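Local structure of CdnC (Chryseobacterium gregarium DSM 19109, 7MGV) at residues R176-H181 with M224-K229; D183-M188 with T205-E210. The protein is an ATP-grasp ligase that installs omega-ester macrocycles, single and bicyclic, in a ribosomally made precursor peptide, probably by activating carboxylates with ATP. One frame throughout, in Å; residues are numbered along the deposited sequence.

Followed from the N terminus, the chain runs along helix 171-181 and, after a short turn, enters strand 184-187. It then makes strand 193-196 and returns through strand 199-207, where contact 2 closes the shorter loop by pairing 183-188 with 205-210. A further excursion leads into strand 224-228, which packs against the helix just passed and closes the longer loop, contact 1. Contact 2 is therefore nested inside contact 1. Strand 184-187 lies between strands 199-207 and 224-228 in one antiparallel sheet, and the two contacts have centres about 8 Å apart. Both contacts also touch ADP.

Contact 1 of 2, residues R176-H181 with M224-K229; sequences RFIVKH and MQFQKK. With ADP (adenosine-5'-diphosphate), chain F.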
loop_
_atom_site.group_PDB
_atom_site.type_symbol
_atom_site.label_atom_id
_atom_site.label_comp_id
_atom_site.label_asym_id
_atom_site.label_seq_id
_atom_site.Cartn_x
_atom_site.Cartn_y
_atom_site.Cartn_z
ATOM N N ARG A 176 12.870 14.789 -26.179
ATOM C CA ARG A 176 13.780 15.853 -25.773
ATOM C C ARG A 176 14.830 15.329 -24.800
ATOM O O ARG A 176 16.025 15.608 -24.946
ATOM C CB ARG A 176 12.976 17.000 -25.158
ATOM C CG ARG A 176 13.787 18.017 -24.380
ATOM C CD ARG A 176 12.883 19.111 -23.825
ATOM N NE ARG A 176 12.343 19.962 -24.882
ATOM C CZ ARG A 176 11.126 19.835 -25.403
ATOM N NH1 ARG A 176 10.309 18.885 -24.968
ATOM N NH2 ARG A 176 10.727 20.656 -26.363
ATOM N N PHE A 177 14.397 14.539 -23.812
ATOM C CA PHE A 177 15.330 13.963 -22.847
ATOM C C PHE A 177 16.357 13.067 -23.532
ATOM O O PHE A 177 17.553 13.120 -23.215
ATOM C CB PHE A 177 14.545 13.183 -21.789
ATOM C CG PHE A 177 15.399 12.550 -20.729
ATOM C CD1 PHE A 177 15.869 11.253 -20.876
ATOM C CD2 PHE A 177 15.714 13.243 -19.572
ATOM C CE1 PHE A 177 16.650 10.668 -19.897
ATOM C CE2 PHE A 177 16.492 12.662 -18.588
ATOM C CZ PHE A 177 16.960 11.373 -18.752
ATOM N N ILE A 178 15.908 12.246 -24.485
ATOM C CA ILE A 178 16.802 11.298 -25.143
ATOM C C ILE A 178 17.811 12.027 -26.020
ATOM O O ILE A 178 19.004 11.704 -26.010
ATOM C CB ILE A 178 15.992 10.266 -25.949
ATOM C CG1 ILE A 178 15.175 9.375 -25.010
ATOM C CG2 ILE A 178 16.916 9.413 -26.799
ATOM C CD1 ILE A 178 13.978 8.727 -25.671
ATOM N N VAL A 179 17.360 13.018 -26.794
ATOM C CA VAL A 179 18.306 13.758 -27.628
ATOM C C VAL A 179 19.242 14.593 -26.766
ATOM O O VAL A 179 20.376 14.878 -27.172
ATOM C CB VAL A 179 17.578 14.625 -28.678
ATOM C CG1 VAL A 179 16.583 13.792 -29.467
ATOM C CG2 VAL A 179 16.894 15.817 -28.024
ATOM N N LYS A 180 18.806 14.987 -25.567
ATOM C CA LYS A 180 19.697 15.735 -24.688
ATOM C C LYS A 180 20.792 14.836 -24.125
ATOM O O LYS A 180 21.979 15.170 -24.196
ATOM C CB LYS A 180 18.894 16.388 -23.563
ATOM C CG LYS A 180 19.724 17.237 -22.614
ATOM C CD LYS A 180 18.873 17.776 -21.475
ATOM C CE LYS A 180 19.732 18.339 -20.353
ATOM N NZ LYS A 180 20.453 19.574 -20.763
ATOM N N HIS A 181 20.421 13.677 -23.582
ATOM C CA HIS A 181 21.404 12.855 -22.888
ATOM C C HIS A 181 22.076 11.822 -23.785
ATOM O O HIS A 181 23.130 11.295 -23.411
ATOM C CB HIS A 181 20.744 12.187 -21.680
ATOM C CG HIS A 181 20.225 13.169 -20.676
ATOM N ND1 HIS A 181 21.014 13.697 -19.676
ATOM C CD2 HIS A 181 19.009 13.749 -20.541
ATOM C CE1 HIS A 181 20.300 14.547 -18.958
ATOM N NE2 HIS A 181 19.080 14.595 -19.461
ATOM N N MET A 224 6.855 5.251 -19.138
ATOM C CA MET A 224 8.115 4.529 -19.044
ATOM C C MET A 224 9.104 5.408 -18.289
ATOM O O MET A 224 8.944 6.633 -18.221
ATOM C CB MET A 224 8.649 4.153 -20.434
ATOM C CG MET A 224 9.874 3.249 -20.422
ATOM S SD MET A 224 9.455 1.501 -20.312
ATOM C CE MET A 224 9.995 0.938 -21.918
ATOM N N GLN A 225 10.127 4.769 -17.709
ATOM C CA GLN A 225 11.158 5.448 -16.936
ATOM C C GLN A 225 12.438 5.457 -17.765
ATOM O O GLN A 225 13.061 4.410 -17.964
ATOM C CB GLN A 225 11.360 4.739 -15.600
ATOM C CG GLN A 225 12.382 5.368 -14.677
ATOM C CD GLN A 225 12.425 4.680 -13.324
ATOM O OE1 GLN A 225 11.674 3.737 -13.071
ATOM N NE2 GLN A 225 13.306 5.148 -12.449
ATOM N N PHE A 226 12.819 6.629 -18.260
ATOM C CA PHE A 226 14.046 6.805 -19.020
ATOM C C PHE A 226 15.156 7.293 -18.102
ATOM O O PHE A 226 14.922 8.065 -17.170
ATOM C CB PHE A 226 13.840 7.801 -20.163
ATOM C CG PHE A 226 12.822 7.360 -21.171
ATOM C CD1 PHE A 226 11.474 7.614 -20.970
ATOM C CD2 PHE A 226 13.209 6.689 -22.319
ATOM C CE1 PHE A 226 10.534 7.208 -21.895
ATOM C CE2 PHE A 226 12.272 6.281 -23.249
ATOM C CZ PHE A 226 10.934 6.542 -23.036
ATOM N N GLN A 227 16.375 6.838 -18.374
ATOM C CA GLN A 227 17.506 7.195 -17.533
ATOM C C GLN A 227 18.763 7.300 -18.378
ATOM O O GLN A 227 18.954 6.524 -19.317
ATOM C CB GLN A 227 17.721 6.170 -16.415
ATOM C CG GLN A 227 17.212 6.613 -15.061
ATOM C CD GLN A 227 17.563 5.632 -13.964
ATOM O OE1 GLN A 227 18.113 4.561 -14.227
ATOM N NE2 GLN A 227 17.247 5.990 -12.727
ATOM N N LYS A 228 19.615 8.262 -18.040
ATOM C CA LYS A 228 20.942 8.315 -18.636
ATOM C C LYS A 228 21.679 7.015 -18.346
ATOM O O LYS A 228 21.689 6.534 -17.208
ATOM C CB LYS A 228 21.726 9.507 -18.087
ATOM C CG LYS A 228 23.188 9.536 -18.508
ATOM C CD LYS A 228 23.466 10.671 -19.483
ATOM C CE LYS A 228 24.882 10.599 -20.029
ATOM N NZ LYS A 228 25.081 9.392 -20.878
ATOM N N LYS A 229 22.278 6.432 -19.379
ATOM C CA LYS A 229 22.996 5.175 -19.213
ATOM C C LYS A 229 24.319 5.435 -18.508
ATOM O O LYS A 229 25.171 6.170 -19.021
ATOM C CB LYS A 229 23.235 4.492 -20.557
ATOM C CG LYS A 229 23.862 3.110 -20.415
ATOM C CD LYS A 229 24.153 2.467 -21.759
ATOM C CE LYS A 229 25.632 2.543 -22.094
ATOM N NZ LYS A 229 26.275 1.203 -22.044
HETATM P PB ADP F . 17.737 -8.195 -13.957
HETATM O O1B ADP F . 17.673 -7.050 -12.973
HETATM O O2B ADP F . 16.596 -9.175 -13.837
HETATM O O3B ADP F . 19.106 -8.817 -14.097
HETATM P PA ADP F . 16.765 -6.047 -15.433
HETATM O O1A ADP F . 15.648 -5.998 -14.418
HETATM O O2A ADP F . 16.518 -5.676 -16.876
HETATM O O3A ADP F . 17.499 -7.477 -15.377
HETATM O "O5'" ADP F . 17.966 -5.140 -14.878
HETATM C "C5'" ADP F . 18.109 -3.783 -15.265
HETATM C "C4'" ADP F . 19.583 -3.565 -15.573
HETATM O "O4'" ADP F . 19.769 -2.279 -16.161
HETATM C "C3'" ADP F . 20.442 -3.639 -14.321
HETATM O "O3'" ADP F . 21.357 -4.733 -14.428
HETATM C "C2'" ADP F . 21.211 -2.336 -14.276
HETATM O "O2'" ADP F . 22.610 -2.593 -14.138
HETATM C "C1'" ADP F . 20.921 -1.654 -15.603
HETATM N N9 ADP F . 20.639 -0.219 -15.385
HETATM C C8 ADP F . 19.626 0.287 -14.655
HETATM N N7 ADP F . 19.657 1.643 -14.658
HETATM C C5 ADP F . 20.714 2.019 -15.404
HETATM C C6 ADP F . 21.323 3.301 -15.820
HETATM N N6 ADP F . 20.797 4.485 -15.427
HETATM N N1 ADP F . 22.425 3.245 -16.603
HETATM C C2 ADP F . 22.960 2.075 -17.002
HETATM N N3 ADP F . 22.459 0.875 -16.663
HETATM C C4 ADP F . 21.359 0.787 -15.878
#
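Phe177, Ile178 and His181 of the last turns of helix 171-181 pack against Phe226 and Lys228 of strand 224-228; the axes of 176-181 and 224-228 approach to 9.3 Å, at 13° to each other. No hydrogen bond joins the two segments; side chains pack on one another and on the strand backbone. Phe177 reaches from the helix to the strand because its ring swings opposite the backbone N (chi1 -180°): CE1 lies 4.0 Å from Phe226 CB, and the ring edge, at CZ, approaches Lys228 N at 4.2 Å. One face of this ring is covered by His181 CD2 from the next helical turn. A flat, purely apolar side chain suits a place where strand backbone and aliphatic carbon meet the same ring. Ile178 sends its longer branch to Phe226, CD1 reaching CE2 at 3.8 Å. At the more open end the partners are mixed: the aliphatic part of Lys228 passes His181, CD being 3.8 Å from His181 CB, while His181 NE2 bonds to Gln69 of the second subunit. Replacing Phe177 by an alanine would probably open a gap beside Phe226 CB and take away the ring face beneath His181 CD2. The strand's other side serves the nucleotide. Gln227, directed away from the helix, accepts a hydrogen bond from ADP N6 at OE1 (2.9 Å, 163° at the hydrogen), and the backbone O of Lys228 accepts another from the same N6 (2.9 Å). Lys187 NZ also bonds to Gln227 OE1, which probably helps to fix the amide's orientation. The chemistry is thus divided: a mainly apolar side faces the helix, and two acceptors behind it read the adenine amino group, as expected of an ATP-grasp nucleotide pocket.

Contact 2 of 2, residues D183-M188 with T205-E210; sequences DVVAKM and TNVVNE. With ADP (adenosine-5'-diphosphate), chain F.
Lys187 and Thr205 run alongside each other where strand 184-187 meets strand 199-207 beside ADP. Followed outward, Lys187 begins with CB against Thr205 OG1 at 3.4 Å. Its CG is turned between the backbone N and the carbonyl carbon (chi1 49°), and from there the extended chain takes CD past the same hydroxyl, CE toward adenine and NZ to a hydrogen bond with ADP N7 at 3.0 Å. With Gln227 OE1 as its other partner, the ammonium is held by two acceptors; a long chain ending in a donor suits a ring nitrogen that lies several ångströms beyond the strand. Thr205 works nearer the phosphates. Its backbone N donates to ADP O2A at 3.3 Å in an almost straight bond (173°), its OG1 adds a weak bond to the same oxygen, and its methyl CG2 packs on Val185 CB at 3.7 Å. The branched threonine thus gives the nucleotide a hydroxyl, while its methyl fits between Val185 and the ribose. Beyond it the strands pair antiparallel. Ala186 N donates to Asn206 O at 3.0 Å, and Val208 N gives Val184 O a shorter bond, 2.7 Å. Between these, Val185 and Val207 form a non-hydrogen-bonded pair whose side chains diverge, although their CG1 methyls still meet at 3.9 Å. A water extends the pairing, accepting from Val184 N and donating to Val208 O. Ala186, small and apolar, meets Val208 CG2 and packs on an aromatic side chain of the bound peptide. Strand 184-187 is bonded along its other edge to strand 224-228, while Val184 and Val208 rest on Ile178 of helix 171-181, placing this pairing between helix and ADP.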
loop_
_atom_site.group_PDB
_atom_site.type_symbol
_atom_site.label_atom_id
_atom_site.label_comp_id
_atom_site.label_asym_id
_atom_site.label_seq_id
_atom_site.Cartn_x
_atom_site.Cartn_y
_atom_site.Cartn_z
ATOM N N ASP A 183 22.373 8.935 -24.520
ATOM C CA ASP A 183 22.622 7.533 -24.179
ATOM C C ASP A 183 21.658 7.187 -23.048
ATOM O O ASP A 183 21.972 7.363 -21.867
ATOM C CB ASP A 183 24.072 7.292 -23.788
ATOM C CG ASP A 183 24.923 6.840 -24.958
ATOM O OD1 ASP A 183 24.487 5.932 -25.696
ATOM O OD2 ASP A 183 26.025 7.399 -25.147
ATOM N N VAL A 184 20.486 6.686 -23.423
ATOM C CA VAL A 184 19.370 6.536 -22.502
ATOM C C VAL A 184 18.896 5.092 -22.525
ATOM O O VAL A 184 18.688 4.518 -23.599
ATOM C CB VAL A 184 18.213 7.490 -22.852
ATOM C CG1 VAL A 184 17.070 7.331 -21.862
ATOM C CG2 VAL A 184 18.705 8.930 -22.881
ATOM N N VAL A 185 18.731 4.516 -21.350
ATOM C CA VAL A 185 18.053 3.240 -21.183
ATOM C C VAL A 185 16.612 3.527 -20.794
ATOM O O VAL A 185 16.290 4.586 -20.232
ATOM C CB VAL A 185 18.751 2.351 -20.131
ATOM C CG1 VAL A 185 20.226 2.186 -20.472
ATOM C CG2 VAL A 185 18.585 2.937 -18.738
ATOM N N ALA A 186 15.730 2.587 -21.110
ATOM C CA ALA A 186 14.321 2.684 -20.765
ATOM C C ALA A 186 13.928 1.446 -19.978
ATOM O O ALA A 186 14.192 0.320 -20.414
ATOM C CB ALA A 186 13.450 2.826 -22.014
ATOM N N LYS A 187 13.307 1.652 -18.822
ATOM C CA LYS A 187 12.856 0.543 -18.001
ATOM C C LYS A 187 11.440 0.803 -17.510
ATOM O O LYS A 187 10.991 1.950 -17.402
ATOM C CB LYS A 187 13.802 0.293 -16.812
ATOM C CG LYS A 187 14.169 1.529 -16.010
ATOM C CD LYS A 187 15.318 1.232 -15.053
ATOM C CE LYS A 187 15.625 2.423 -14.156
ATOM N NZ LYS A 187 16.954 2.297 -13.493
ATOM N N MET A 188 10.728 -0.287 -17.254
ATOM C CA MET A 188 9.456 -0.210 -16.559
ATOM C C MET A 188 9.687 -0.259 -15.057
ATOM O O MET A 188 10.682 -0.809 -14.578
ATOM C CB MET A 188 8.532 -1.355 -16.976
ATOM C CG MET A 188 8.667 -1.816 -18.417
ATOM S SD MET A 188 7.818 -3.388 -18.698
ATOM C CE MET A 188 6.118 -2.922 -18.414
ATOM N N THR A 205 15.670 -3.909 -19.499
ATOM C CA THR A 205 16.214 -2.566 -19.628
ATOM C C THR A 205 17.171 -2.524 -20.811
ATOM O O THR A 205 18.130 -3.298 -20.873
ATOM C CB THR A 205 16.930 -2.157 -18.341
ATOM O OG1 THR A 205 16.015 -2.241 -17.240
ATOM C CG2 THR A 205 17.458 -0.734 -18.451
ATOM N N ASN A 206 16.900 -1.632 -21.760
ATOM C CA ASN A 206 17.696 -1.561 -22.974
ATOM C C ASN A 206 17.811 -0.109 -23.410
ATOM O O ASN A 206 16.978 0.734 -23.063
ATOM C CB ASN A 206 17.089 -2.413 -24.096
ATOM C CG ASN A 206 18.131 -2.905 -25.080
ATOM O OD1 ASN A 206 19.332 -2.803 -24.833
ATOM N ND2 ASN A 206 17.675 -3.449 -26.204
ATOM N N VAL A 207 18.862 0.173 -24.183
ATOM C CA VAL A 207 19.100 1.533 -24.641
ATOM C C VAL A 207 18.066 1.918 -25.691
ATOM O O VAL A 207 17.565 1.079 -26.451
ATOM C CB VAL A 207 20.530 1.678 -25.193
ATOM C CG1 VAL A 207 21.545 1.528 -24.073
ATOM C CG2 VAL A 207 20.783 0.657 -26.294
ATOM N N VAL A 208 17.736 3.204 -25.728
ATOM C CA VAL A 208 16.832 3.752 -26.733
ATOM C C VAL A 208 17.669 4.115 -27.954
ATOM O O VAL A 208 18.451 5.070 -27.920
ATOM C CB VAL A 208 16.066 4.969 -26.200
ATOM C CG1 VAL A 208 15.251 5.612 -27.310
ATOM C CG2 VAL A 208 15.172 4.571 -25.037
ATOM N N ASN A 209 17.518 3.348 -29.032
ATOM C CA ASN A 209 18.260 3.593 -30.260
ATOM C C ASN A 209 17.331 4.186 -31.318
ATOM O O ASN A 209 16.165 4.495 -31.050
ATOM C CB ASN A 209 18.948 2.305 -30.737
ATOM C CG ASN A 209 17.967 1.190 -31.075
ATOM O OD1 ASN A 209 16.752 1.383 -31.075
ATOM N ND2 ASN A 209 18.501 0.012 -31.371
ATOM N N GLU A 210 17.862 4.346 -32.533
ATOM C CA GLU A 210 17.093 4.968 -33.607
ATOM C C GLU A 210 15.854 4.158 -33.964
ATOM O O GLU A 210 14.846 4.727 -34.396
ATOM C CB GLU A 210 17.974 5.154 -34.842
ATOM C CG GLU A 210 19.318 5.806 -34.560
ATOM C CD GLU A 210 19.899 6.502 -35.776
ATOM O OE1 GLU A 210 20.321 5.802 -36.721
ATOM O OE2 GLU A 210 19.935 7.750 -35.788
HETATM P PB ADP F . 17.737 -8.195 -13.957
HETATM O O1B ADP F . 17.673 -7.050 -12.973
HETATM O O2B ADP F . 16.596 -9.175 -13.837
HETATM O O3B ADP F . 19.106 -8.817 -14.097
HETATM P PA ADP F . 16.765 -6.047 -15.433
HETATM O O1A ADP F . 15.648 -5.998 -14.418
HETATM O O2A ADP F . 16.518 -5.676 -16.876
HETATM O O3A ADP F . 17.499 -7.477 -15.377
HETATM O "O5'" ADP F . 17.966 -5.140 -14.878
HETATM C "C5'" ADP F . 18.109 -3.783 -15.265
HETATM C "C4'" ADP F . 19.583 -3.565 -15.573
HETATM O "O4'" ADP F . 19.769 -2.279 -16.161
HETATM C "C3'" ADP F . 20.442 -3.639 -14.321
HETATM O "O3'" ADP F . 21.357 -4.733 -14.428
HETATM C "C2'" ADP F . 21.211 -2.336 -14.276
HETATM O "O2'" ADP F . 22.610 -2.593 -14.138
HETATM C "C1'" ADP F . 20.921 -1.654 -15.603
HETATM N N9 ADP F . 20.639 -0.219 -15.385
HETATM C C8 ADP F . 19.626 0.287 -14.655
HETATM N N7 ADP F . 19.657 1.643 -14.658
HETATM C C5 ADP F . 20.714 2.019 -15.404
HETATM C C6 ADP F . 21.323 3.301 -15.820
HETATM N N6 ADP F . 20.797 4.485 -15.427
HETATM N N1 ADP F . 22.425 3.245 -16.603
HETATM C C2 ADP F . 22.960 2.075 -17.002
HETATM N N3 ADP F . 22.459 0.875 -16.663
HETATM C C4 ADP F . 21.359 0.787 -15.878
HETATM O O HOH W 1 19.730 6.597 -26.106
#